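Local coordinates for protein formylmethanofuran--tetrahydromethanopterin formyltransferase (Methanosarcina barkeri, PDB 1M5S) that catalyses the reversible transfer of a formyl group from formylmethanofuran to tetrahydromethanopterin, a step of methanogenesis from carbon dioxide, at residues A36-T41 / A54-L59; F43-I48 / P196-I201. All coordinates share one frame; numbering follows the deposited sequence.

Interaction 1: A36-T41 / A54-L59; sequences AATEAT and AGIERL
Thr41 of segment 36-41 meets Ala54 and Gly55 of segment 54-59. Its CB lies 3.6 Å from Gly55 N and almost as near to Ala54 CB. One step further along, the two branches part company. The methyl CG2 lies alongside, 3.8 Å from Ala54 CB, so two methyl groups meet there. The hydroxyl OG1 passes near Gly55 CA, and its hydrogen bond goes to its own helix. It is placed between the backbone N and the carbonyl carbon (chi1 56°), and from there it hydrogen-bonds Ala37 O at 2.7 Å, tilted 20° from the carbonyl plane. The hydroxyl is thus satisfied one helical turn back, and the apolar part of the side chain is left to face strand 53-60. An alanine here would remove both branches, and would probably open a gap beside Ala54 CB and leave Ala37 O without this hydroxyl. The pairing sets a helix on a strand within the alpha/beta sandwich of this FTR-family enzyme. The axes of segments 36-41 and 54-59 approach to 7.6 Å, at 150° between their directions. One turn earlier in the helix, Ala37 CB packs on Ile56 CG1 at 4.0 Å. Val72 and Val74 of strand 71-78 also touch Ala37. Ile56 sends its CD1 on to Thr38 OG1, 3.9 Å away, and these two side chains cross obliquely. This is a van der Waals contact with a methyl; the hydrogen bond of Thr38 OG1 is to Leu34 O. Beside it, Thr38 packs on Thr38 of the second subunit.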
ATOM      1  N   ALA A  36     -11.390   5.065  -5.350  1.00 15.28           N
ATOM      2  CA  ALA A  36     -12.337   5.674  -6.293  1.00 19.35           C
ATOM      3  C   ALA A  36     -11.635   6.316  -7.490  1.00 20.46           C
ATOM      4  O   ALA A  36     -12.013   6.085  -8.635  1.00 19.18           O
ATOM      5  CB  ALA A  36     -13.182   6.717  -5.575  1.00 16.32           C
ATOM      6  N   ALA A  37     -10.605   7.106  -7.207  1.00 18.16           N
ATOM      7  CA  ALA A  37      -9.836   7.792  -8.237  1.00 21.41           C
ATOM      8  C   ALA A  37      -9.178   6.817  -9.191  1.00 19.83           C
ATOM      9  O   ALA A  37      -9.059   7.088 -10.376  1.00 22.84           O
ATOM     10  CB  ALA A  37      -8.783   8.675  -7.597  1.00 21.92           C
ATOM     11  N   THR A  38      -8.738   5.684  -8.660  1.00 16.91           N
ATOM     12  CA  THR A  38      -8.062   4.673  -9.457  1.00 19.45           C
ATOM     13  C   THR A  38      -9.039   3.944 -10.376  1.00 22.65           C
ATOM     14  O   THR A  38      -8.783   3.792 -11.572  1.00 20.97           O
ATOM     15  CB  THR A  38      -7.345   3.655  -8.545  1.00 18.21           C
ATOM     16  OG1 THR A  38      -6.367   4.346  -7.753  1.00 16.62           O
ATOM     17  CG2 THR A  38      -6.656   2.576  -9.374  1.00 16.33           C
ATOM     18  N   GLU A  39     -10.151   3.487  -9.804  1.00 20.41           N
ATOM     19  CA  GLU A  39     -11.207   2.833 -10.565  1.00 24.65           C
ATOM     20  C   GLU A  39     -11.703   3.745 -11.691  1.00 20.07           C
ATOM     21  O   GLU A  39     -11.822   3.319 -12.839  1.00 25.79           O
ATOM     22  CB  GLU A  39     -12.363   2.473  -9.626  1.00 26.71           C
ATOM     23  CG  GLU A  39     -13.523   1.758 -10.294  1.00 31.24           C
ATOM     24  CD  GLU A  39     -13.158   0.378 -10.823  1.00 36.43           C
ATOM     25  OE1 GLU A  39     -12.439  -0.370 -10.128  1.00 31.68           O
ATOM     26  OE2 GLU A  39     -13.638   0.020 -11.920  1.00 29.99           O
ATOM     27  N   ALA A  40     -11.827   5.031 -11.383  1.00 17.52           N
ATOM     28  CA  ALA A  40     -12.405   6.007 -12.304  1.00 23.35           C
ATOM     29  C   ALA A  40     -11.468   6.415 -13.441  1.00 27.32           C
ATOM     30  O   ALA A  40     -11.921   6.980 -14.438  1.00 28.18           O
ATOM     31  CB  ALA A  40     -12.851   7.242 -11.534  1.00 17.47           C
ATOM     32  N   THR A  41     -10.168   6.168 -13.272  1.00 22.84           N
ATOM     33  CA  THR A  41      -9.170   6.566 -14.264  1.00 20.05           C
ATOM     34  C   THR A  41      -8.439   5.372 -14.867  1.00 21.09           C
ATOM     35  O   THR A  41      -7.457   5.540 -15.585  1.00 22.25           O
ATOM     36  CB  THR A  41      -8.123   7.524 -13.664  1.00 22.06           C
ATOM     37  OG1 THR A  41      -7.510   6.909 -12.525  1.00 25.00           O
ATOM     38  CG2 THR A  41      -8.771   8.843 -13.251  1.00 23.66           C
ATOM     39  N   ALA A  54      -6.666   9.190 -18.781  1.00 27.98           N
ATOM     40  CA  ALA A  54      -6.990   9.625 -17.434  1.00 24.01           C
ATOM     41  C   ALA A  54      -5.925   9.213 -16.425  1.00 18.71           C
ATOM     42  O   ALA A  54      -5.133   8.298 -16.661  1.00 22.31           O
ATOM     43  CB  ALA A  54      -8.351   9.067 -17.029  1.00 20.86           C
ATOM     44  N   GLY A  55      -5.913   9.897 -15.292  1.00 22.41           N
ATOM     45  CA  GLY A  55      -4.982   9.536 -14.244  1.00 21.47           C
ATOM     46  C   GLY A  55      -5.073  10.452 -13.046  1.00 21.40           C
ATOM     47  O   GLY A  55      -5.766  11.479 -13.058  1.00 17.39           O
ATOM     48  N   ILE A  56      -4.340  10.082 -12.006  1.00 13.57           N
ATOM     49  CA  ILE A  56      -4.306  10.865 -10.790  1.00 17.55           C
ATOM     50  C   ILE A  56      -3.279  11.981 -10.945  1.00 12.03           C
ATOM     51  O   ILE A  56      -2.160  11.755 -11.394  1.00 18.64           O
ATOM     52  CB  ILE A  56      -3.969   9.964  -9.585  1.00 16.83           C
ATOM     53  CG1 ILE A  56      -5.157   9.045  -9.291  1.00 16.72           C
ATOM     54  CG2 ILE A  56      -3.616  10.816  -8.357  1.00 20.80           C
ATOM     55  CD1 ILE A  56      -4.795   7.847  -8.481  1.00 25.43           C
ATOM     56  N   GLU A  57      -3.711  13.202 -10.653  1.00 21.31           N
ATOM     57  CA  GLU A  57      -2.870  14.387 -10.778  1.00 21.23           C
ATOM     58  C   GLU A  57      -2.042  14.544  -9.508  1.00 20.05           C
ATOM     59  O   GLU A  57      -0.821  14.702  -9.552  1.00 21.57           O
ATOM     60  CB  GLU A  57      -3.764  15.618 -11.003  1.00 21.28           C
ATOM     61  CG  GLU A  57      -3.024  16.943 -11.087  1.00 22.25           C
ATOM     62  CD  GLU A  57      -3.946  18.132 -11.081  1.00 21.35           C
ATOM     63  OE1 GLU A  57      -4.955  18.104 -11.809  1.00 20.82           O
ATOM     64  OE2 GLU A  57      -3.669  19.090 -10.330  1.00 23.97           O
ATOM     65  N   ARG A  58      -2.729  14.506  -8.377  1.00 18.64           N
ATOM     66  CA  ARG A  58      -2.104  14.628  -7.055  1.00 21.59           C
ATOM     67  C   ARG A  58      -3.157  14.493  -5.955  1.00 22.56           C
ATOM     68  O   ARG A  58      -4.360  14.672  -6.196  1.00 14.24           O
ATOM     69  CB  ARG A  58      -1.430  15.996  -6.919  1.00 23.16           C
ATOM     70  CG  ARG A  58      -2.426  17.158  -6.929  1.00 29.16           C
ATOM     71  CD  ARG A  58      -2.076  18.256  -5.921  1.00 35.58           C
ATOM     72  NE  ARG A  58      -2.898  19.466  -6.076  1.00 38.93           N
ATOM     73  CZ  ARG A  58      -3.475  20.115  -5.055  1.00 30.19           C
ATOM     74  NH1 ARG A  58      -3.333  19.684  -3.794  1.00 26.94           N
ATOM     75  NH2 ARG A  58      -4.224  21.218  -5.195  1.00 32.25           N
ATOM     76  N   LEU A  59      -2.704  14.074  -4.781  1.00 20.09           N
ATOM     77  CA  LEU A  59      -3.557  13.965  -3.608  1.00 25.48           C
ATOM     78  C   LEU A  59      -3.987  15.342  -3.127  1.00 28.31           C
ATOM     79  O   LEU A  59      -3.219  16.296  -3.208  1.00 24.44           O
ATOM     80  CB  LEU A  59      -2.796  13.242  -2.496  1.00 24.96           C
ATOM     81  CG  LEU A  59      -2.783  11.714  -2.438  1.00 32.52           C
ATOM     82  CD1 LEU A  59      -2.896  11.112  -3.814  1.00 24.18           C
ATOM     83  CD2 LEU A  59      -1.503  11.269  -1.755  1.00 36.45           C
TER

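Interaction 2: F43-I48 / P196-I201; sequences FATSVI and PFPGGI
Thr45 fits against three consecutive residues, Pro196, Phe197 and Pro198, and is the residue most buried by the contact. Both partners are loops. Segment 43-48 links helix 30-41 to strand 53-60. The other loop, 196-201, comes after the short strand 193-194. Thr45 CB sits over one face of the Phe197 ring, 4.0 Å from the centroid and only 4° off the ring normal. This is a CH-pi contact over the middle of the ring. The carbonyl of Thr45 reaches the same ring at another point, with its O 3.3 Å from Phe197 CE1. With chi1 at 63°, Thr45 OG1 lies between the backbone N and the carbonyl carbon, and CG2 is anti to the carbonyl carbon. This puts the methyl CG2 between Pro196 O, at 3.5 Å, and Pro198 CD, at 3.6 Å. The side chains of Thr45 and Pro198 cross there at about a right angle. Pro196 adds its backbone and its ring. Its carbonyl O receives a CA-H...O contact from Thr45 CA at 3.4 Å, with 154° at the hydrogen. Its CB lies 3.8 Å from both Thr45 O and Ala44 O. The hydroxyl of Thr45 takes a different course, and OG1 hydrogen-bonds Gln94 O of the second subunit. Phe197 and Pro198 pack on that subunit as well, at Thr98 and Cys95 respectively. The contact therefore joins two loops far apart in sequence beside a subunit interface of the homotetramer. Between the loops the chemistry is one of shape and weak C-H contacts. The Thr45 hydroxyl bonds to a backbone oxygen of the second subunit, so the placing of this residue probably depends on the assembly as well as on the fold.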
ATOM      1  N   PHE A  43      -8.396   1.822 -17.345  1.00 31.28           N
ATOM      2  CA  PHE A  43      -8.721   1.614 -18.758  1.00 28.73           C
ATOM      3  C   PHE A  43      -8.701   2.936 -19.539  1.00 31.60           C
ATOM      4  O   PHE A  43      -9.637   3.263 -20.268  1.00 32.03           O
ATOM      5  CB  PHE A  43     -10.089   0.922 -18.882  1.00 35.39           C
ATOM      6  CG  PHE A  43     -10.403   0.421 -20.274  1.00 38.36           C
ATOM      7  CD1 PHE A  43      -9.381   0.056 -21.144  1.00 38.36           C
ATOM      8  CD2 PHE A  43     -11.721   0.293 -20.699  1.00 34.73           C
ATOM      9  CE1 PHE A  43      -9.665  -0.431 -22.418  1.00 39.90           C
ATOM     10  CE2 PHE A  43     -12.016  -0.196 -21.975  1.00 43.85           C
ATOM     11  CZ  PHE A  43     -10.982  -0.558 -22.835  1.00 43.81           C
ATOM     12  N   ALA A  44      -7.636   3.709 -19.350  1.00 24.72           N
ATOM     13  CA  ALA A  44      -7.516   5.038 -19.974  1.00 23.83           C
ATOM     14  C   ALA A  44      -6.052   5.485 -20.045  1.00 18.78           C
ATOM     15  O   ALA A  44      -5.656   6.483 -19.427  1.00 26.60           O
ATOM     16  CB  ALA A  44      -8.290   6.070 -19.148  1.00 25.98           C
ATOM     17  N   THR A  45      -5.256   4.730 -20.801  1.00 23.28           N
ATOM     18  CA  THR A  45      -3.841   5.043 -21.007  1.00 22.88           C
ATOM     19  C   THR A  45      -3.606   5.919 -22.244  1.00 28.28           C
ATOM     20  O   THR A  45      -2.705   6.763 -22.244  1.00 25.47           O
ATOM     21  CB  THR A  45      -2.968   3.748 -21.111  1.00 27.56           C
ATOM     22  OG1 THR A  45      -3.367   2.974 -22.249  1.00 28.32           O
ATOM     23  CG2 THR A  45      -3.107   2.895 -19.852  1.00 27.86           C
ATOM     24  N   SER A  46      -4.512   5.822 -23.220  1.00 35.42           N
ATOM     25  CA  SER A  46      -4.341   6.463 -24.528  1.00 41.73           C
ATOM     26  C   SER A  46      -5.670   6.522 -25.292  1.00 39.19           C
ATOM     27  O   SER A  46      -6.264   5.479 -25.569  1.00 44.62           O
ATOM     28  CB  SER A  46      -3.297   5.689 -25.357  1.00 41.41           C
ATOM     29  OG  SER A  46      -3.068   6.294 -26.621  1.00 47.79           O
ATOM     30  N   VAL A  47      -6.099   7.734 -25.669  1.00 48.49           N
ATOM     31  CA  VAL A  47      -7.386   7.948 -26.364  1.00 57.03           C
ATOM     32  C   VAL A  47      -7.382   7.353 -27.772  1.00 61.01           C
ATOM     33  O   VAL A  47      -8.390   7.377 -28.481  1.00 62.21           O
ATOM     34  CB  VAL A  47      -7.745   9.460 -26.498  1.00 58.69           C
ATOM     35  CG1 VAL A  47      -8.208  10.017 -25.168  1.00 56.65           C
ATOM     36  CG2 VAL A  47      -6.551  10.250 -27.007  1.00 56.91           C
ATOM     37  N   ILE A  48      -6.247   6.787 -28.154  1.00 59.09           N
ATOM     38  CA  ILE A  48      -6.062   6.264 -29.488  1.00 61.87           C
ATOM     39  C   ILE A  48      -6.533   4.788 -29.554  1.00 62.24           C
ATOM     40  O   ILE A  48      -6.505   4.164 -30.623  1.00 65.02           O
ATOM     41  CB  ILE A  48      -4.569   6.470 -29.912  1.00 62.97           C
ATOM     42  CG1 ILE A  48      -4.501   7.429 -31.104  1.00 66.59           C
ATOM     43  CG2 ILE A  48      -3.880   5.136 -30.203  1.00 64.88           C
ATOM     44  CD1 ILE A  48      -3.910   8.787 -30.778  1.00 58.22           C
ATOM     45  N   PRO A 196      -0.721   9.025 -17.673  1.00 25.94           N
ATOM     46  CA  PRO A 196      -1.891   8.152 -17.832  1.00 25.64           C
ATOM     47  C   PRO A 196      -1.600   6.661 -18.028  1.00 22.07           C
ATOM     48  O   PRO A 196      -2.514   5.833 -17.967  1.00 19.48           O
ATOM     49  CB  PRO A 196      -2.613   8.753 -19.043  1.00 29.27           C
ATOM     50  CG  PRO A 196      -1.529   9.419 -19.815  1.00 24.00           C
ATOM     51  CD  PRO A 196      -0.649  10.019 -18.759  1.00 20.11           C
ATOM     52  N   PHE A 197      -0.352   6.306 -18.316  1.00 17.61           N
ATOM     53  CA  PHE A 197      -0.035   4.910 -18.608  1.00 17.27           C
ATOM     54  C   PHE A 197       0.004   4.056 -17.337  1.00 24.12           C
ATOM     55  O   PHE A 197      -0.173   4.585 -16.244  1.00 20.41           O
ATOM     56  CB  PHE A 197       1.279   4.830 -19.388  1.00 20.61           C
ATOM     57  CG  PHE A 197       1.081   4.730 -20.877  1.00 24.46           C
ATOM     58  CD1 PHE A 197       0.609   5.823 -21.602  1.00 32.99           C
ATOM     59  CD2 PHE A 197       1.260   3.516 -21.535  1.00 25.11           C
ATOM     60  CE1 PHE A 197       0.309   5.701 -22.958  1.00 25.78           C
ATOM     61  CE2 PHE A 197       0.962   3.386 -22.888  1.00 35.48           C
ATOM     62  CZ  PHE A 197       0.484   4.480 -23.600  1.00 29.53           C
ATOM     63  N   PRO A 198       0.058   2.715 -17.474  1.00 21.33           N
ATOM     64  CA  PRO A 198      -0.028   1.855 -16.283  1.00 24.75           C
ATOM     65  C   PRO A 198       1.088   2.118 -15.276  1.00 24.20           C
ATOM     66  O   PRO A 198       2.264   1.896 -15.564  1.00 24.71           O
ATOM     67  CB  PRO A 198       0.055   0.445 -16.856  1.00 28.52           C
ATOM     68  CG  PRO A 198      -0.455   0.596 -18.269  1.00 25.22           C
ATOM     69  CD  PRO A 198       0.108   1.909 -18.707  1.00 25.54           C
ATOM     70  N   GLY A 199       0.702   2.591 -14.093  1.00 28.25           N
ATOM     71  CA  GLY A 199       1.677   3.022 -13.103  1.00 19.49           C
ATOM     72  C   GLY A 199       2.372   4.308 -13.509  1.00 21.44           C
ATOM     73  O   GLY A 199       3.389   4.681 -12.924  1.00 21.94           O
ATOM     74  N   GLY A 200       1.816   4.983 -14.512  1.00 18.03           N
ATOM     75  CA  GLY A 200       2.413   6.195 -15.041  1.00 18.71           C
ATOM     76  C   GLY A 200       3.481   5.933 -16.088  1.00 21.93           C
ATOM     77  O   GLY A 200       4.127   6.868 -16.568  1.00 21.86           O
ATOM     78  N   ILE A 201       3.659   4.667 -16.456  1.00 18.53           N
ATOM     79  CA  ILE A 201       4.857   4.241 -17.181  1.00 22.08           C
ATOM     80  C   ILE A 201       4.560   3.488 -18.484  1.00 21.09           C
ATOM     81  O   ILE A 201       3.813   2.507 -18.498  1.00 20.47           O
ATOM     82  CB  ILE A 201       5.774   3.368 -16.268  1.00 20.91           C
ATOM     83  CG1 ILE A 201       6.185   4.162 -15.024  1.00 19.08           C
ATOM     84  CG2 ILE A 201       7.020   2.931 -17.032  1.00 20.94           C
ATOM     85  CD1 ILE A 201       6.722   3.308 -13.889  1.00 17.55           C
TER

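In the fold
Both contacts are mostly buried, and their centres lie about 11 Å apart. They share one run of chain. Helix 30-41 enters interaction 1, the loop after it enters interaction 2, and strand 53-60 returns to interaction 1. A probable backbone hydrogen bond from Ala54 N to Ala44 O ties them together at 3.0 Å, and Pro196 CB packs on Ala54 O. Interaction 1 joins helix to strand through methyl and other aliphatic groups of alanine, threonine and isoleucine, within the N-terminal half. Interaction 2 joins irregular loops of the two halves of the sequence through a threonine set against proline and aromatic surfaces. Both touch the second subunit, which reaches more residues of interaction 2.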